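Local coordinates for protein inositol 2-dehydrogenase (Sinorhizobium meliloti, PDB 4HKT) that catalyses the NAD-dependent oxidation of myo-inositol to 2-keto-myo-inositol (scyllo-inosose), the first step of myo-inositol degradation, at residues Arg29-Ala34 against Ala62-Val67; Gly7-Gly12 against Asp56-Ala61. All blocks are in the same frame, centred on the assembly; numbering follows the deposited sequence.

Contact 1: residues Arg29-Ala34 against Ala62-Val67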
# COMPACT_ATOMS: atom_id res chain seq x y z
N ARG B 29 27.35 -23.74 -18.15
CA ARG B 29 27.16 -23.70 -19.60
C ARG B 29 26.12 -24.73 -20.01
O ARG B 29 26.18 -25.88 -19.60
CB ARG B 29 28.48 -24.01 -20.34
CG ARG B 29 28.38 -23.93 -21.88
CD ARG B 29 29.61 -24.46 -22.62
NE ARG B 29 30.86 -23.90 -22.11
CZ ARG B 29 31.73 -24.53 -21.31
NH1 ARG B 29 31.52 -25.78 -20.92
NH2 ARG B 29 32.83 -23.90 -20.90
N LEU B 30 25.20 -24.32 -20.87
CA LEU B 30 24.26 -25.23 -21.47
C LEU B 30 24.91 -25.86 -22.71
O LEU B 30 25.20 -25.17 -23.69
CB LEU B 30 22.97 -24.51 -21.84
CG LEU B 30 21.89 -25.41 -22.42
CD1 LEU B 30 21.47 -26.48 -21.42
CD2 LEU B 30 20.69 -24.57 -22.81
N VAL B 31 25.12 -27.17 -22.64
CA VAL B 31 25.86 -27.94 -23.65
C VAL B 31 24.90 -28.67 -24.58
O VAL B 31 25.09 -28.67 -25.79
CB VAL B 31 26.78 -28.97 -22.96
CG1 VAL B 31 27.44 -29.91 -23.97
CG2 VAL B 31 27.83 -28.26 -22.12
N ALA B 32 23.86 -29.30 -24.02
CA ALA B 32 22.97 -30.15 -24.80
C ALA B 32 21.52 -30.05 -24.36
O ALA B 32 21.23 -29.92 -23.17
CB ALA B 32 23.43 -31.59 -24.73
N VAL B 33 20.62 -30.07 -25.34
CA VAL B 33 19.19 -30.18 -25.09
C VAL B 33 18.65 -31.45 -25.72
O VAL B 33 19.12 -31.85 -26.79
CB VAL B 33 18.41 -29.02 -25.71
CG1 VAL B 33 16.91 -29.14 -25.39
CG2 VAL B 33 18.95 -27.71 -25.20
N ALA B 34 17.66 -32.06 -25.07
CA ALA B 34 16.92 -33.18 -25.62
C ALA B 34 15.40 -32.98 -25.39
O ALA B 34 14.98 -32.28 -24.46
CB ALA B 34 17.40 -34.48 -24.99
N ALA B 62 30.67 -37.79 -21.42
CA ALA B 62 31.71 -37.33 -20.51
C ALA B 62 31.69 -35.81 -20.31
O ALA B 62 32.12 -35.31 -19.28
CB ALA B 62 33.08 -37.76 -21.04
N ASP B 63 31.18 -35.08 -21.30
CA ASP B 63 31.13 -33.63 -21.21
C ASP B 63 29.80 -33.08 -20.63
O ASP B 63 29.38 -31.96 -20.96
CB ASP B 63 31.39 -33.03 -22.59
CG ASP B 63 30.25 -33.23 -23.53
OD1 ASP B 63 29.50 -34.24 -23.39
OD2 ASP B 63 30.10 -32.38 -24.43
N ILE B 64 29.14 -33.86 -19.77
CA ILE B 64 27.98 -33.40 -19.02
C ILE B 64 28.24 -33.69 -17.53
O ILE B 64 28.55 -34.82 -17.16
CB ILE B 64 26.70 -34.10 -19.49
CG1 ILE B 64 26.40 -33.79 -20.96
CG2 ILE B 64 25.52 -33.69 -18.63
CD1 ILE B 64 26.06 -32.35 -21.28
N ASP B 65 28.13 -32.65 -16.70
CA ASP B 65 28.29 -32.76 -15.25
C ASP B 65 26.93 -32.92 -14.52
O ASP B 65 26.85 -33.50 -13.45
CB ASP B 65 28.98 -31.50 -14.71
CG ASP B 65 30.34 -31.21 -15.40
OD1 ASP B 65 31.20 -32.11 -15.42
OD2 ASP B 65 30.54 -30.07 -15.89
N ALA B 66 25.88 -32.37 -15.10
CA ALA B 66 24.65 -32.18 -14.40
C ALA B 66 23.54 -32.17 -15.42
O ALA B 66 23.75 -31.70 -16.56
CB ALA B 66 24.68 -30.86 -13.65
N VAL B 67 22.36 -32.67 -15.02
CA VAL B 67 21.16 -32.62 -15.84
C VAL B 67 20.02 -31.89 -15.16
O VAL B 67 19.90 -31.91 -13.94
CB VAL B 67 20.62 -34.01 -16.28
CG1 VAL B 67 21.58 -34.63 -17.26
CG2 VAL B 67 20.41 -34.94 -15.09
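V31 and I64 meet through the methyl end of the isoleucine: I64 CD1 lies 3.8 Å from V31 CB and 3.9 Å from V31 CG1, so a single methyl rests against the branch point of the valine and one of its arms. The two side chains run past one another in opposite senses, which fits an approach alongside rather than end on. I64 reaches across by its torsions. The side chain does not set out toward 29-34, but with CG1 placed opposite the carbonyl carbon (chi1 -62°) and a further turn at chi2 (-66°), CD1 is carried over to V31. The same methyl also grazes A32, at 4.4 Å from A32 CB.

No hydrogen bond joins 29-34 to 62-67, and the 7.5 Å between the CA atoms of V31 and I64 leaves the contact to side chains. In the Rossmann fold of this domain the two strands are not neighbours: strand 4-9 runs between 28-34 and 66-69, and I64 belongs to the turn leading into the latter.

D63 borders the apolar patch. Its OD2 stands 3.7 Å from V31 CG1, the valine arm that points away from its own backbone N (chi1 173°). That oxygen forms a salt bridge with R53, while the backbone O of D63 accepts a hydrogen bond from the R5 side chain on the intervening strand.

Contact 2: residues Gly7-Gly12 against Asp56-Ala61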
# COMPACT_ATOMS: atom_id res chain seq x y z
N GLY B 7 23.18 -30.70 -19.23
CA GLY B 7 22.28 -31.21 -20.24
C GLY B 7 20.88 -30.89 -19.76
O GLY B 7 20.58 -31.09 -18.59
N LEU B 8 20.04 -30.39 -20.67
CA LEU B 8 18.63 -30.11 -20.40
C LEU B 8 17.80 -31.18 -21.08
O LEU B 8 17.98 -31.44 -22.27
CB LEU B 8 18.24 -28.73 -20.93
CG LEU B 8 16.76 -28.34 -20.91
CD1 LEU B 8 16.18 -28.47 -19.51
CD2 LEU B 8 16.55 -26.91 -21.42
N LEU B 9 16.88 -31.78 -20.32
CA LEU B 9 15.96 -32.77 -20.85
C LEU B 9 14.57 -32.21 -20.74
O LEU B 9 14.06 -31.98 -19.64
CB LEU B 9 16.03 -34.08 -20.06
CG LEU B 9 17.42 -34.59 -19.72
CD1 LEU B 9 17.29 -35.95 -19.05
CD2 LEU B 9 18.30 -34.70 -20.95
N GLY B 10 13.96 -31.99 -21.90
CA GLY B 10 12.64 -31.37 -21.99
C GLY B 10 12.75 -29.92 -22.42
O GLY B 10 13.47 -29.12 -21.81
N ALA B 11 11.99 -29.56 -23.46
CA ALA B 11 12.08 -28.22 -24.06
C ALA B 11 10.75 -27.46 -24.07
O ALA B 11 10.59 -26.52 -24.85
CB ALA B 11 12.63 -28.35 -25.49
N GLY B 12 9.81 -27.83 -23.21
CA GLY B 12 8.55 -27.09 -23.06
C GLY B 12 8.73 -25.80 -22.28
O GLY B 12 9.85 -25.30 -22.15
N ASP B 56 19.89 -40.78 -24.20
CA ASP B 56 20.97 -41.78 -24.14
C ASP B 56 22.36 -41.13 -24.29
O ASP B 56 23.31 -41.51 -23.62
CB ASP B 56 20.79 -42.86 -25.25
CG ASP B 56 19.69 -43.90 -24.93
OD1 ASP B 56 19.13 -43.90 -23.80
OD2 ASP B 56 19.39 -44.73 -25.81
N ALA B 57 22.46 -40.16 -25.17
CA ALA B 57 23.75 -39.53 -25.45
C ALA B 57 24.15 -38.67 -24.25
O ALA B 57 25.28 -38.74 -23.77
CB ALA B 57 23.66 -38.68 -26.71
N ILE B 58 23.21 -37.89 -23.75
CA ILE B 58 23.47 -37.08 -22.56
C ILE B 58 23.84 -37.98 -21.38
O ILE B 58 24.81 -37.70 -20.68
CB ILE B 58 22.29 -36.12 -22.26
CG1 ILE B 58 22.22 -35.05 -23.36
CG2 ILE B 58 22.46 -35.45 -20.90
CD1 ILE B 58 20.86 -34.38 -23.50
N GLU B 59 23.12 -39.08 -21.19
CA GLU B 59 23.50 -40.09 -20.17
C GLU B 59 24.97 -40.57 -20.29
O GLU B 59 25.70 -40.62 -19.29
CB GLU B 59 22.56 -41.28 -20.26
CG GLU B 59 22.65 -42.33 -19.14
CD GLU B 59 21.66 -43.47 -19.37
OE1 GLU B 59 21.26 -43.67 -20.54
OE2 GLU B 59 21.29 -44.17 -18.41
N ALA B 60 25.39 -40.93 -21.50
CA ALA B 60 26.74 -41.49 -21.71
C ALA B 60 27.83 -40.42 -21.77
O ALA B 60 29.00 -40.74 -21.57
CB ALA B 60 26.79 -42.34 -22.97
N ALA B 61 27.46 -39.16 -22.01
CA ALA B 61 28.43 -38.08 -22.25
C ALA B 61 29.38 -37.76 -21.11
O ALA B 61 28.97 -37.45 -20.00
CB ALA B 61 27.72 -36.81 -22.68
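L9 and I58 make the apolar part of this contact, passing alongside each other in opposite directions with their end methyls touching: L9 CD2 is 3.6 Å from I58 CD1. The leucine starts out across the line to the helix, yet chi1 of -44° sets CG opposite the carbonyl carbon and its end swings closer. I58, by contrast, leaves its helix directly toward the strand, and an extended chi2 (158°) sends CD1 forward to the leucine. F83 of helix 76-85 touches both side chains, so the pair is buried among further hydrophobic groups.

Contacts of side chain with backbone come next. I58 CG2, the shorter branch, lies 4.3 Å from G7 CA, the residue whose CA is nearest that of I58 at 6.4 Å. With no side chain at G7, CG2 comes up directly to its backbone. I58 CD1 also passes L8 O, at the same 4.3 Å.

No hydrogen bond spans the two segments; the acidic side chains D56 and E59 form salt bridges with R82 instead.

The closest approach of the axes of strand 7-9 and helix 56-60 is 9.6 Å, and they run in roughly opposed directions, 146° apart. A short helix thus lies against the first strand of a Rossmann fold, whose glycine-rich turn, with G10 and G12 in a GxGxxG-like pattern, is consistent with dinucleotide binding.

The centres of contacts 1 and 2 are about 7 Å apart, and both reach the six-stranded parallel sheet of the Rossmann domain. Contact 2 brings in the strand, 4-9, that contact 1 bridges over. Their segments alternate along the chain: 7-12, 29-34, 56-61, 62-67. Probable backbone hydrogen bonds, A32 O to L8 N and A34 O to G10 N, both 2.8 Å, tie the first two, while helix 55-60 leads directly into the approach to strand 66-69. I58 CD1 also packs on A34 CB at 3.8 Å, extending one hydrophobic layer between helix 55-60 and the sheet within the NAD-binding domain.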